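PDB 3GGM: amidohydrolase 3 domain-containing protein from Bacillus thuringiensis serovar konkukian, which is of unknown function but, as a member of the amidohydrolase 3 (YtcJ-like) family, may hydrolyse carbon-nitrogen bonds other than peptide bonds. Local coordinates for the interface of chains A and B. Residues are numbered along the deposited sequence; one frame, centred on the assembly and turned at random. Chains: chain A/B, uncharacterized protein BT9727_2919.

The interface of chains A and B. Residues chain A 61-63, 70-72; chain B 60-62, 70, 72.
Strand 68-71 of chain A pairs in parallel with strand 58-61 of chain B, and A:Arg72 and B:Arg72, each just past strand 68-71 of its own chain, meet beside the pairing. This N-terminal piece of an amidohydrolase-family protein carries near its end the His-Xaa-His sequence typical of the start of the family's metal-binding barrel, here without the rest of the barrel. The two-fold pairing of C-terminal segments, possibly a strand exchange, may therefore belong to the truncated construct or the crystal. Backbone bonds flank B:Pro61: A:Ile71 N donates to B:Ile60 O (2.7 Å), and B:Gly62 N donates to A:Ile71 O (3.0 Å). The A:Ile71 side chain lies along this B segment, its CB 3.9 Å from B:Pro61 CA and its CG1 and CD1 against the B:Ile60 carbonyl group. In A:Val70, CG1 stands anti to the backbone N (chi1 -172°), which sets this methyl 3.5 Å from B:Gly62 CA; the same branch meets the tip of B:Arg72. The symmetry-related contact places B:Val70 CG1 3.3 Å from A:Gly62 CA, a close fit against a residue with no side chain. The arginines slide past each other in opposite directions and stack with guanidinium planes 23° apart, B:Arg72 NE lying over the centre of the A:Arg72 group, 3.6 Å from its CZ. If both are protonated, as is usual for arginine, their charges would be expected to repel. B:Val70 CG1 packs on one face of the B:Arg72 guanidinium, and A:Arg72 CD lies toward the rim of the opposite face. At the edge of the B:Arg72 guanidinium, in plane, NH1 hydrogen-bonds a water (3.2 Å) that also hydrogen-bonds A:Leu63 O (2.8 Å), bridging the chains.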
loop_
_atom_site.group_PDB
_atom_site.type_symbol
_atom_site.label_atom_id
_atom_site.label_comp_id
_atom_site.label_asym_id
_atom_site.label_seq_id
_atom_site.Cartn_x
_atom_site.Cartn_y
_atom_site.Cartn_z
ATOM N N PRO A 61 6.354 1.519 5.694
ATOM C CA PRO A 61 7.029 0.242 5.445
ATOM C C PRO A 61 6.589 -0.319 4.086
ATOM O O PRO A 61 5.421 -0.237 3.732
ATOM C CB PRO A 61 6.557 -0.635 6.607
ATOM C CG PRO A 61 6.213 0.362 7.700
ATOM C CD PRO A 61 5.511 1.442 6.903
ATOM N N GLY A 62 7.526 -0.866 3.321
ATOM C CA GLY A 62 7.164 -1.441 2.030
ATOM C C GLY A 62 6.401 -2.745 2.231
ATOM O O GLY A 62 6.482 -3.353 3.304
ATOM N N LEU A 63 5.636 -3.166 1.227
ATOM C CA LEU A 63 4.894 -4.418 1.332
ATOM C C LEU A 63 5.926 -5.497 1.604
ATOM O O LEU A 63 6.921 -5.618 0.889
ATOM C CB LEU A 63 4.140 -4.733 0.039
ATOM C CG LEU A 63 2.960 -3.834 -0.348
ATOM C CD1 LEU A 63 2.029 -3.647 0.854
ATOM C CD2 LEU A 63 3.490 -2.490 -0.829
ATOM N N VAL A 70 6.390 -6.741 -5.000
ATOM C CA VAL A 70 6.300 -5.313 -5.300
ATOM C C VAL A 70 7.039 -5.104 -6.612
ATOM O O VAL A 70 8.216 -5.434 -6.707
ATOM C CB VAL A 70 6.987 -4.460 -4.212
ATOM C CG1 VAL A 70 6.704 -2.965 -4.461
ATOM C CG2 VAL A 70 6.491 -4.883 -2.838
ATOM N N ILE A 71 6.356 -4.579 -7.622
ATOM C CA ILE A 71 6.990 -4.347 -8.925
ATOM C C ILE A 71 7.886 -3.114 -8.843
ATOM O O ILE A 71 7.403 -1.995 -8.667
ATOM C CB ILE A 71 5.938 -4.134 -10.023
ATOM C CG1 ILE A 71 4.946 -5.299 -10.019
ATOM C CG2 ILE A 71 6.619 -4.021 -11.377
ATOM C CD1 ILE A 71 3.743 -5.099 -10.953
ATOM N N ARG A 72 9.188 -3.327 -8.972
ATOM C CA ARG A 72 10.164 -2.240 -8.885
ATOM C C ARG A 72 10.603 -1.651 -10.230
ATOM O O ARG A 72 10.509 -2.298 -11.274
ATOM C CB ARG A 72 11.411 -2.733 -8.140
ATOM C CG ARG A 72 11.128 -3.361 -6.773
ATOM C CD ARG A 72 10.487 -2.343 -5.829
ATOM N NE ARG A 72 11.392 -1.226 -5.543
ATOM C CZ ARG A 72 12.418 -1.284 -4.706
ATOM N NH1 ARG A 72 12.678 -2.409 -4.052
ATOM N NH2 ARG A 72 13.198 -0.224 -4.532
ATOM N N ILE B 60 2.196 -5.954 -7.286
ATOM C CA ILE B 60 1.675 -4.605 -7.137
ATOM C C ILE B 60 2.734 -3.560 -7.449
ATOM O O ILE B 60 3.854 -3.648 -6.964
ATOM C CB ILE B 60 1.179 -4.404 -5.684
ATOM C CG1 ILE B 60 0.109 -5.454 -5.364
ATOM C CG2 ILE B 60 0.627 -2.991 -5.498
ATOM C CD1 ILE B 60 -0.355 -5.440 -3.932
ATOM N N PRO B 61 2.388 -2.546 -8.262
ATOM C CA PRO B 61 3.381 -1.518 -8.581
ATOM C C PRO B 61 3.884 -0.899 -7.278
ATOM O O PRO B 61 3.128 -0.752 -6.324
ATOM C CB PRO B 61 2.591 -0.520 -9.420
ATOM C CG PRO B 61 1.518 -1.385 -10.067
ATOM C CD PRO B 61 1.101 -2.263 -8.919
ATOM N N GLY B 62 5.168 -0.566 -7.232
ATOM C CA GLY B 62 5.714 0.043 -6.040
ATOM C C GLY B 62 5.106 1.424 -5.885
ATOM O O GLY B 62 4.827 2.101 -6.874
ATOM N N VAL B 70 9.294 4.877 0.740
ATOM C CA VAL B 70 8.940 3.518 1.117
ATOM C C VAL B 70 10.165 2.877 1.748
ATOM O O VAL B 70 11.210 2.762 1.116
ATOM C CB VAL B 70 8.503 2.679 -0.114
ATOM C CG1 VAL B 70 8.080 1.287 0.336
ATOM C CG2 VAL B 70 7.347 3.366 -0.836
ATOM N N ARG B 72 12.466 0.120 2.656
ATOM C CA ARG B 72 12.736 -1.203 2.097
ATOM C C ARG B 72 13.630 -2.031 3.018
ATOM O O ARG B 72 13.738 -3.249 2.864
ATOM C CB ARG B 72 13.425 -1.067 0.730
ATOM C CG ARG B 72 12.624 -0.330 -0.348
ATOM C CD ARG B 72 11.340 -1.071 -0.715
ATOM N NE ARG B 72 10.571 -0.348 -1.724
ATOM C CZ ARG B 72 9.320 -0.640 -2.068
ATOM N NH1 ARG B 72 8.689 -1.648 -1.486
ATOM N NH2 ARG B 72 8.691 0.087 -2.981
HETATM O O HOH W 1 9.205 -3.986 0.611
#